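Local coordinates for CAMK/CAMK2 protein kinase (Salpingoeca rosetta, PDB 5IG1) that probably transfers phosphate from ATP to serine and threonine residues of proteins, as a calmodulin-binding CaMKII of which this chain carries the kinase domain, at residues T246-M256 against L270-V281; M169-F178 against V189-T197. All coordinates share one frame; numbering follows the deposited sequence.

Interaction 1 of 2, residues T246-M256 against L270-V281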
loop_
_atom_site.group_PDB
_atom_site.type_symbol
_atom_site.label_atom_id
_atom_site.label_comp_id
_atom_site.label_asym_id
_atom_site.label_seq_id
_atom_site.Cartn_x
_atom_site.Cartn_y
_atom_site.Cartn_z
ATOM N N THR A 246 9.347 -5.038 21.433
ATOM C CA THR A 246 10.053 -6.310 21.416
ATOM C C THR A 246 11.288 -6.216 20.529
ATOM O O THR A 246 11.272 -5.563 19.481
ATOM C CB THR A 246 9.140 -7.423 20.904
ATOM O OG1 THR A 246 8.727 -7.118 19.565
ATOM C CG2 THR A 246 7.920 -7.558 21.787
ATOM N N THR A 247 12.373 -6.863 20.959
ATOM C CA THR A 247 13.534 -6.955 20.087
ATOM C C THR A 247 13.220 -7.752 18.831
ATOM O O THR A 247 13.916 -7.597 17.826
ATOM C CB THR A 247 14.724 -7.585 20.814
ATOM O OG1 THR A 247 14.381 -8.911 21.231
ATOM C CG2 THR A 247 15.117 -6.748 22.027
ATOM N N ALA A 248 12.186 -8.597 18.862
ATOM C CA ALA A 248 11.791 -9.317 17.656
ATOM C C ALA A 248 11.335 -8.351 16.574
ATOM O O ALA A 248 11.742 -8.460 15.414
ATOM C CB ALA A 248 10.684 -10.320 17.975
ATOM N N ALA A 249 10.485 -7.393 16.941
ATOM C CA ALA A 249 10.055 -6.387 15.981
ATOM C C ALA A 249 11.237 -5.559 15.492
ATOM O O ALA A 249 11.376 -5.315 14.287
ATOM C CB ALA A 249 8.985 -5.492 16.605
ATOM N N LYS A 250 12.110 -5.134 16.414
ATOM C CA LYS A 250 13.277 -4.349 16.023
ATOM C C LYS A 250 14.135 -5.105 15.020
ATOM O O LYS A 250 14.565 -4.540 14.007
ATOM C CB LYS A 250 14.112 -3.982 17.251
ATOM C CG LYS A 250 13.410 -3.119 18.295
ATOM C CD LYS A 250 14.440 -2.434 19.184
ATOM C CE LYS A 250 13.856 -1.996 20.517
ATOM N NZ LYS A 250 13.852 -3.088 21.535
ATOM N N GLU A 251 14.395 -6.385 15.288
ATOM C CA GLU A 251 15.196 -7.189 14.372
ATOM C C GLU A 251 14.484 -7.370 13.038
ATOM O O GLU A 251 15.125 -7.356 11.980
ATOM C CB GLU A 251 15.515 -8.541 15.008
ATOM C CG GLU A 251 16.514 -8.459 16.153
ATOM C CD GLU A 251 16.665 -9.770 16.898
ATOM O OE1 GLU A 251 16.038 -10.768 16.480
ATOM O OE2 GLU A 251 17.408 -9.801 17.903
ATOM N N LEU A 252 13.160 -7.535 13.071
ATOM C CA LEU A 252 12.404 -7.682 11.832
ATOM C C LEU A 252 12.528 -6.434 10.970
ATOM O O LEU A 252 12.707 -6.529 9.752
ATOM C CB LEU A 252 10.937 -7.982 12.146
ATOM C CG LEU A 252 10.035 -8.231 10.931
ATOM C CD1 LEU A 252 10.586 -9.369 10.093
ATOM C CD2 LEU A 252 8.592 -8.523 11.338
ATOM N N ILE A 253 12.449 -5.254 11.589
ATOM C CA ILE A 253 12.613 -4.009 10.845
ATOM C C ILE A 253 14.036 -3.882 10.321
ATOM O O ILE A 253 14.252 -3.496 9.167
ATOM C CB ILE A 253 12.231 -2.808 11.724
ATOM C CG1 ILE A 253 10.748 -2.868 12.092
ATOM C CG2 ILE A 253 12.569 -1.510 11.010
ATOM C CD1 ILE A 253 10.334 -1.820 13.108
ATOM N N LYS A 254 15.031 -4.193 11.160
ATOM C CA LYS A 254 16.417 -4.164 10.703
ATOM C C LYS A 254 16.601 -5.037 9.470
ATOM O O LYS A 254 17.351 -4.683 8.554
ATOM C CB LYS A 254 17.359 -4.616 11.821
ATOM C CG LYS A 254 17.672 -3.552 12.865
ATOM C CD LYS A 254 18.818 -2.647 12.428
ATOM C CE LYS A 254 19.109 -1.577 13.477
ATOM N NZ LYS A 254 20.043 -0.535 12.969
ATOM N N ALA A 255 15.903 -6.175 9.422
ATOM C CA ALA A 255 16.025 -7.068 8.274
ATOM C C ALA A 255 15.295 -6.510 7.062
ATOM O O ALA A 255 15.831 -6.523 5.948
ATOM C CB ALA A 255 15.494 -8.456 8.627
ATOM N N MET A 256 14.072 -6.013 7.259
ATOM C CA MET A 256 13.319 -5.428 6.155
ATOM C C MET A 256 14.001 -4.185 5.602
ATOM O O MET A 256 13.828 -3.861 4.423
ATOM C CB MET A 256 11.903 -5.083 6.608
ATOM C CG MET A 256 11.038 -6.277 6.946
ATOM S SD MET A 256 9.376 -5.775 7.408
ATOM C CE MET A 256 8.624 -7.365 7.700
ATOM N N LEU A 270 9.834 -13.409 5.452
ATOM C CA LEU A 270 9.212 -12.524 6.432
ATOM C C LEU A 270 7.983 -13.175 7.054
ATOM O O LEU A 270 7.793 -13.123 8.274
ATOM C CB LEU A 270 8.845 -11.186 5.782
ATOM C CG LEU A 270 10.026 -10.327 5.316
ATOM C CD1 LEU A 270 9.540 -9.026 4.688
ATOM C CD2 LEU A 270 10.970 -10.047 6.477
ATOM N N LEU A 271 7.139 -13.797 6.231
ATOM C CA LEU A 271 5.953 -14.469 6.744
ATOM C C LEU A 271 6.309 -15.613 7.678
ATOM O O LEU A 271 5.460 -16.033 8.471
ATOM C CB LEU A 271 5.095 -14.987 5.588
ATOM C CG LEU A 271 4.179 -13.959 4.936
ATOM C CD1 LEU A 271 3.550 -14.525 3.684
ATOM C CD2 LEU A 271 3.130 -13.512 5.921
ATOM N N GLN A 272 7.534 -16.132 7.598
ATOM C CA GLN A 272 7.994 -17.138 8.544
ATOM C C GLN A 272 8.851 -16.549 9.665
ATOM O O GLN A 272 9.566 -17.291 10.348
ATOM C CB GLN A 272 8.745 -18.247 7.806
ATOM C CG GLN A 272 7.851 -19.056 6.877
ATOM C CD GLN A 272 6.580 -19.537 7.569
ATOM O OE1 GLN A 272 6.601 -19.929 8.740
ATOM N NE2 GLN A 272 5.462 -19.503 6.845
ATOM N N HIS A 273 8.793 -15.231 9.871
ATOM C CA HIS A 273 9.499 -14.616 10.990
ATOM C C HIS A 273 8.667 -14.754 12.267
ATOM O O HIS A 273 7.439 -14.622 12.224
ATOM C CB HIS A 273 9.776 -13.139 10.700
ATOM C CG HIS A 273 10.643 -12.465 11.722
ATOM N ND1 HIS A 273 10.167 -12.044 12.946
ATOM C CD2 HIS A 273 11.955 -12.132 11.695
ATOM C CE1 HIS A 273 11.148 -11.482 13.628
ATOM N NE2 HIS A 273 12.244 -11.522 12.891
ATOM N N PRO A 274 9.303 -15.025 13.410
ATOM C CA PRO A 274 8.523 -15.272 14.638
ATOM C C PRO A 274 7.591 -14.132 15.006
ATOM O O PRO A 274 6.494 -14.388 15.518
ATOM C CB PRO A 274 9.603 -15.495 15.712
ATOM C CG PRO A 274 10.872 -14.959 15.120
ATOM C CD PRO A 274 10.751 -15.164 13.635
ATOM N N TRP A 275 7.979 -12.882 14.746
ATOM C CA TRP A 275 7.107 -11.760 15.077
ATOM C C TRP A 275 5.850 -11.728 14.214
ATOM O O TRP A 275 4.872 -11.075 14.594
ATOM C CB TRP A 275 7.870 -10.441 14.940
ATOM C CG TRP A 275 7.165 -9.270 15.553
ATOM C CD1 TRP A 275 7.211 -8.880 16.859
ATOM C CD2 TRP A 275 6.315 -8.330 14.884
ATOM N NE1 TRP A 275 6.443 -7.757 17.045
ATOM C CE2 TRP A 275 5.877 -7.402 15.849
ATOM C CE3 TRP A 275 5.875 -8.188 13.565
ATOM C CZ2 TRP A 275 5.019 -6.349 15.538
ATOM C CZ3 TRP A 275 5.034 -7.137 13.254
ATOM C CH2 TRP A 275 4.609 -6.234 14.237
ATOM N N ILE A 276 5.851 -12.421 13.079
ATOM C CA ILE A 276 4.711 -12.449 12.162
ATOM C C ILE A 276 3.911 -13.740 12.298
ATOM O O ILE A 276 2.680 -13.718 12.289
ATOM C CB ILE A 276 5.187 -12.252 10.706
ATOM C CG1 ILE A 276 5.898 -10.911 10.535
ATOM C CG2 ILE A 276 4.005 -12.342 9.750
ATOM C CD1 ILE A 276 4.961 -9.734 10.438
ATOM N N ALA A 277 4.596 -14.876 12.417
ATOM C CA ALA A 277 3.940 -16.179 12.388
ATOM C C ALA A 277 3.483 -16.659 13.758
ATOM O O ALA A 277 2.507 -17.411 13.845
ATOM C CB ALA A 277 4.878 -17.226 11.783
ATOM N N ARG A 278 4.171 -16.258 14.821
ATOM C CA ARG A 278 3.821 -16.672 16.172
ATOM C C ARG A 278 2.938 -15.611 16.814
ATOM O O ARG A 278 3.300 -14.431 16.857
ATOM C CB ARG A 278 5.080 -16.910 17.005
ATOM C CG ARG A 278 5.853 -18.152 16.602
ATOM C CD ARG A 278 5.123 -19.412 17.041
ATOM N NE ARG A 278 5.746 -20.626 16.519
ATOM C CZ ARG A 278 6.804 -21.218 17.063
ATOM N NH1 ARG A 278 7.370 -20.708 18.150
ATOM N NH2 ARG A 278 7.299 -22.323 16.517
ATOM N N ARG A 279 1.774 -16.036 17.299
ATOM C CA ARG A 279 0.750 -15.110 17.756
ATOM C C ARG A 279 1.083 -14.482 19.104
ATOM O O ARG A 279 0.309 -13.649 19.588
ATOM C CB ARG A 279 -0.596 -15.840 17.819
ATOM C CG ARG A 279 -1.810 -14.983 17.504
ATOM C CD ARG A 279 -1.873 -14.570 16.037
ATOM N NE ARG A 279 -1.840 -15.717 15.130
ATOM C CZ ARG A 279 -0.886 -15.931 14.229
ATOM N NH1 ARG A 279 0.113 -15.067 14.098
ATOM N NH2 ARG A 279 -0.934 -17.004 13.449
ATOM N N ASP A 280 2.210 -14.851 19.715
ATOM C CA ASP A 280 2.549 -14.388 21.055
ATOM C C ASP A 280 3.954 -13.805 21.146
ATOM O O ASP A 280 4.413 -13.488 22.248
ATOM C CB ASP A 280 2.398 -15.530 22.067
ATOM C CG ASP A 280 3.070 -16.807 21.610
ATOM O OD1 ASP A 280 4.314 -16.883 21.678
ATOM O OD2 ASP A 280 2.353 -17.735 21.185
ATOM N N VAL A 281 4.654 -13.669 20.028
ATOM C CA VAL A 281 5.955 -13.010 20.013
ATOM C C VAL A 281 5.773 -11.493 20.078
ATOM O O VAL A 281 6.444 -10.844 20.894
ATOM C CB VAL A 281 6.778 -13.446 18.789
ATOM C CG1 VAL A 281 7.966 -12.525 18.582
ATOM C CG2 VAL A 281 7.238 -14.872 18.971
#
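L252 packs against H273, L270, W275 and I276. Its CB lies 3.8 Å from H273 CE1, at the outer end of the imidazole, with NE2 equally near. With CG anti to the backbone N (chi1 -177°), the two methyls part toward different neighbours. CD1 goes over one face of the H273 ring, 3.6 Å from the ring centroid and 20° off the normal, a CH-pi contact, and also meets L270 CD2 at 3.7 Å. CD2 turns the other way, to W275 CE3 at 3.5 Å and I276 CG1 at 3.7 Å. P274 CD covers the opposite face of the imidazole, holding the ring between proline and leucine. H273 is also the N-cap of helix 274-277: its ND1 accepts from W275 N (3.0 Å, 157° at the hydrogen), which fixes the rotation of the ring. With an alanine in place of H273, W275 N would probably lose its capping acceptor and a gap would be likely to open beneath L252 CD1. In protein kinase terms, helix 247-256 is αH and the HPW sequence at 273-275 lies at the end of the αI region, so this packing belongs to the C-terminal lobe. Further along, A249 CB sits over the five-membered ring of W275, 3.8 Å from its centroid, while A248 CB touches both W275 CD1 and V281 CG1. The polar edge of this patch is organised by E115, whose OE1 is hydrogen-bonded to both W275 NE1 and T246 OG1; the threonine oxygen also caps its own helix by accepting from A249 N. At the other end, the extended side chain of M256 brings CE to L270 CD1 at 3.6 Å, and helix 198-213 contributes L208 against L252 and W275.

Interaction 2 of 2, residues M169-F178 against V189-T197; sequences MEQGPTYFGF and VIRRVPYDT
T174 and Y195 exchange two backbone bonds, T174 N to Y195 O (2.9 Å, 161° at the hydrogen) and Y195 N to T174 O (3.0 Å), which define a single antiparallel hydrogen-bonded bridge. P173 CA adds a CA-H...O contact to Y195 O. T174 OG1 donates back to G172 O at 2.7 Å. Y195 CG sits between its own backbone N and carbonyl carbon (chi1 50°), which turns the phenol back to G177 O. There the hydroxyl donates (OH to G177 O, 2.5 Å), lying in the carbonyl plane on a lone pair, and it is also hydrogen-bonded to R140 NH1. By sequence, R140 is the arginine of the kinase HRD motif and 169-178 belongs to the activation segment, so the phenol joins that segment to the catalytic loop. V189 O takes R192 N, one bond of the Schellman motif at R192. From this same residue, whose phi is positive, the guanidinium stacks flat on the F178 ring, centres 4.7 Å apart and planes at 17°, with F178 CB over the guanidinium centre. Y175 OH comes to the aliphatic part of that arginine, 3.3 Å from R192 CD. At the far end M169 SD rests on D196 CB, 3.5 Å away.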
loop_
_atom_site.group_PDB
_atom_site.type_symbol
_atom_site.label_atom_id
_atom_site.label_comp_id
_atom_site.label_asym_id
_atom_site.label_seq_id
_atom_site.Cartn_x
_atom_site.Cartn_y
_atom_site.Cartn_z
ATOM N N MET A 169 8.082 -8.010 -13.259
ATOM C CA MET A 169 9.501 -8.329 -13.352
ATOM C C MET A 169 9.651 -9.693 -14.015
ATOM O O MET A 169 9.359 -10.724 -13.401
ATOM C CB MET A 169 10.135 -8.316 -11.964
ATOM C CG MET A 169 11.574 -8.755 -11.932
ATOM S SD MET A 169 12.106 -9.027 -10.242
ATOM C CE MET A 169 10.927 -10.276 -9.728
ATOM N N GLU A 170 10.124 -9.703 -15.262
ATOM C CA GLU A 170 10.217 -10.934 -16.041
ATOM C C GLU A 170 11.580 -11.604 -15.987
ATOM O O GLU A 170 11.655 -12.827 -16.146
ATOM C CB GLU A 170 9.872 -10.666 -17.510
ATOM C CG GLU A 170 8.390 -10.540 -17.794
ATOM C CD GLU A 170 8.103 -10.266 -19.256
ATOM O OE1 GLU A 170 8.871 -9.515 -19.896
ATOM O OE2 GLU A 170 7.108 -10.811 -19.769
ATOM N N GLN A 171 12.656 -10.847 -15.781
ATOM C CA GLN A 171 14.014 -11.364 -15.952
ATOM C C GLN A 171 14.914 -10.919 -14.802
ATOM O O GLN A 171 16.008 -10.389 -15.004
ATOM C CB GLN A 171 14.587 -10.916 -17.295
ATOM C CG GLN A 171 14.482 -9.414 -17.534
ATOM C CD GLN A 171 13.512 -9.060 -18.640
ATOM O OE1 GLN A 171 13.139 -9.907 -19.451
ATOM N NE2 GLN A 171 13.097 -7.801 -18.679
ATOM N N GLY A 172 14.469 -11.154 -13.572
ATOM C CA GLY A 172 15.249 -10.784 -12.415
ATOM C C GLY A 172 15.359 -9.281 -12.269
ATOM O O GLY A 172 14.597 -8.526 -12.879
ATOM N N PRO A 173 16.321 -8.818 -11.452
ATOM C CA PRO A 173 16.456 -7.375 -11.202
ATOM C C PRO A 173 16.509 -6.550 -12.478
ATOM O O PRO A 173 17.360 -6.770 -13.344
ATOM C CB PRO A 173 17.768 -7.280 -10.416
ATOM C CG PRO A 173 17.873 -8.593 -9.722
ATOM C CD PRO A 173 17.291 -9.606 -10.673
ATOM N N THR A 174 15.588 -5.597 -12.597
ATOM C CA THR A 174 15.420 -4.808 -13.806
ATOM C C THR A 174 15.121 -3.368 -13.415
ATOM O O THR A 174 14.509 -3.112 -12.378
ATOM C CB THR A 174 14.291 -5.382 -14.681
ATOM O OG1 THR A 174 14.531 -6.775 -14.923
ATOM C CG2 THR A 174 14.216 -4.662 -16.013
ATOM N N TYR A 175 15.575 -2.425 -14.239
ATOM C CA TYR A 175 15.259 -1.020 -14.013
ATOM C C TYR A 175 13.856 -0.736 -14.533
ATOM O O TYR A 175 13.581 -0.922 -15.722
ATOM C CB TYR A 175 16.275 -0.100 -14.688
ATOM C CG TYR A 175 16.102 1.357 -14.300
ATOM C CD1 TYR A 175 16.146 1.749 -12.965
ATOM C CD2 TYR A 175 15.889 2.339 -15.261
ATOM C CE1 TYR A 175 15.984 3.074 -12.598
ATOM C CE2 TYR A 175 15.727 3.673 -14.901
ATOM C CZ TYR A 175 15.775 4.032 -13.566
ATOM O OH TYR A 175 15.618 5.351 -13.196
ATOM N N PHE A 176 12.973 -0.289 -13.639
ATOM C CA PHE A 176 11.612 0.080 -13.997
ATOM C C PHE A 176 11.372 1.581 -13.902
ATOM O O PHE A 176 10.233 2.031 -14.076
ATOM C CB PHE A 176 10.613 -0.667 -13.113
ATOM C CG PHE A 176 10.706 -2.156 -13.222
ATOM C CD1 PHE A 176 10.044 -2.833 -14.231
ATOM C CD2 PHE A 176 11.456 -2.879 -12.316
ATOM C CE1 PHE A 176 10.127 -4.208 -14.335
ATOM C CE2 PHE A 176 11.546 -4.254 -12.413
ATOM C CZ PHE A 176 10.882 -4.920 -13.423
ATOM N N GLY A 177 12.413 2.362 -13.636
ATOM C CA GLY A 177 12.289 3.793 -13.459
ATOM C C GLY A 177 12.287 4.188 -11.992
ATOM O O GLY A 177 12.213 3.359 -11.081
ATOM N N PHE A 178 12.374 5.495 -11.772
ATOM C CA PHE A 178 12.376 6.065 -10.430
ATOM C C PHE A 178 10.942 6.469 -10.100
ATOM O O PHE A 178 10.446 7.488 -10.588
ATOM C CB PHE A 178 13.338 7.245 -10.343
ATOM C CG PHE A 178 13.378 7.898 -8.989
ATOM C CD1 PHE A 178 14.263 7.459 -8.018
ATOM C CD2 PHE A 178 12.535 8.956 -8.691
ATOM C CE1 PHE A 178 14.304 8.062 -6.778
ATOM C CE2 PHE A 178 12.572 9.561 -7.455
ATOM C CZ PHE A 178 13.461 9.117 -6.500
ATOM N N VAL A 189 16.231 1.882 -5.593
ATOM C CA VAL A 189 15.512 2.745 -6.521
ATOM C C VAL A 189 16.113 4.145 -6.513
ATOM O O VAL A 189 16.222 4.795 -7.560
ATOM C CB VAL A 189 14.010 2.753 -6.186
ATOM C CG1 VAL A 189 13.276 3.793 -7.021
ATOM C CG2 VAL A 189 13.417 1.366 -6.419
ATOM N N ILE A 190 16.530 4.626 -5.342
ATOM C CA ILE A 190 17.154 5.943 -5.273
ATOM C C ILE A 190 18.456 5.947 -6.061
ATOM O O ILE A 190 18.743 6.889 -6.810
ATOM C CB ILE A 190 17.366 6.358 -3.804
ATOM C CG1 ILE A 190 16.016 6.593 -3.130
ATOM C CG2 ILE A 190 18.221 7.604 -3.709
ATOM C CD1 ILE A 190 16.124 6.995 -1.695
ATOM N N ARG A 191 19.246 4.880 -5.931
ATOM C CA ARG A 191 20.459 4.703 -6.719
ATOM C C ARG A 191 20.175 4.476 -8.199
ATOM O O ARG A 191 21.122 4.475 -8.994
ATOM C CB ARG A 191 21.280 3.530 -6.166
ATOM C CG ARG A 191 21.733 3.718 -4.721
ATOM C CD ARG A 191 22.696 2.627 -4.260
ATOM N NE ARG A 191 22.100 1.292 -4.286
ATOM C CZ ARG A 191 22.606 0.254 -4.948
ATOM N NH1 ARG A 191 23.733 0.385 -5.636
ATOM N NH2 ARG A 191 21.993 -0.922 -4.914
ATOM N N ARG A 192 18.907 4.290 -8.577
ATOM C CA ARG A 192 18.505 4.034 -9.962
ATOM C C ARG A 192 19.286 2.863 -10.554
ATOM O O ARG A 192 19.781 2.916 -11.683
ATOM C CB ARG A 192 18.646 5.290 -10.825
ATOM C CG ARG A 192 17.887 6.479 -10.276
ATOM C CD ARG A 192 17.436 7.441 -11.362
ATOM N NE ARG A 192 16.743 8.588 -10.784
ATOM C CZ ARG A 192 16.062 9.490 -11.484
ATOM N NH1 ARG A 192 15.974 9.382 -12.803
ATOM N NH2 ARG A 192 15.465 10.499 -10.864
ATOM N N VAL A 193 19.409 1.796 -9.772
ATOM C CA VAL A 193 19.993 0.541 -10.235
ATOM C C VAL A 193 18.835 -0.415 -10.490
ATOM O O VAL A 193 17.723 -0.166 -10.002
ATOM C CB VAL A 193 20.987 -0.030 -9.211
ATOM C CG1 VAL A 193 22.030 1.010 -8.854
ATOM C CG2 VAL A 193 20.254 -0.502 -7.965
ATOM N N PRO A 194 19.023 -1.487 -11.258
ATOM C CA PRO A 194 17.934 -2.455 -11.434
ATOM C C PRO A 194 17.498 -3.025 -10.093
ATOM O O PRO A 194 18.324 -3.353 -9.238
ATOM C CB PRO A 194 18.557 -3.529 -12.330
ATOM C CG PRO A 194 19.621 -2.807 -13.073
ATOM C CD PRO A 194 20.183 -1.811 -12.107
ATOM N N TYR A 195 16.185 -3.126 -9.908
ATOM C CA TYR A 195 15.633 -3.593 -8.649
ATOM C C TYR A 195 14.600 -4.687 -8.903
ATOM O O TYR A 195 14.379 -5.120 -10.038
ATOM C CB TYR A 195 15.041 -2.434 -7.841
ATOM C CG TYR A 195 14.085 -1.528 -8.575
ATOM C CD1 TYR A 195 12.721 -1.783 -8.573
ATOM C CD2 TYR A 195 14.539 -0.381 -9.220
ATOM C CE1 TYR A 195 11.831 -0.936 -9.220
ATOM C CE2 TYR A 195 13.656 0.469 -9.875
ATOM C CZ TYR A 195 12.305 0.184 -9.867
ATOM O OH TYR A 195 11.420 1.016 -10.507
ATOM N N ASP A 196 13.980 -5.148 -7.824
ATOM C CA ASP A 196 13.131 -6.333 -7.861
ATOM C C ASP A 196 12.067 -6.196 -6.775
ATOM O O ASP A 196 11.767 -5.088 -6.318
ATOM C CB ASP A 196 13.989 -7.601 -7.708
ATOM C CG ASP A 196 14.770 -7.631 -6.402
ATOM O OD1 ASP A 196 15.140 -6.550 -5.893
ATOM O OD2 ASP A 196 15.013 -8.743 -5.883
ATOM N N THR A 197 11.493 -7.330 -6.359
ATOM C CA THR A 197 10.442 -7.309 -5.347
ATOM C C THR A 197 10.940 -6.800 -4.002
ATOM O O THR A 197 10.129 -6.315 -3.201
ATOM C CB THR A 197 9.843 -8.704 -5.156
ATOM O OG1 THR A 197 10.854 -9.596 -4.669
ATOM C CG2 THR A 197 9.280 -9.236 -6.462
#

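In the fold
Both contacts lie in the C-terminal lobe of the kinase domain, in series along the chain: interaction 2 closes at 197 before interaction 1 opens at 246. Their centres are 26 Å apart and their nearest atoms about 8 Å, so they do not touch. Helix 198-213 follows directly on interaction 2 and packs against interaction 1 through V201, L208 and L212, a covalent and packing route from one to the other. Neither adjoins K53, the predicted ATP-binding lysine. Interaction 2 is nevertheless tied to the catalytic loop through R140, while interaction 1, joined to helix 115-134 through E115, S119 and H123, is a buried helical packing.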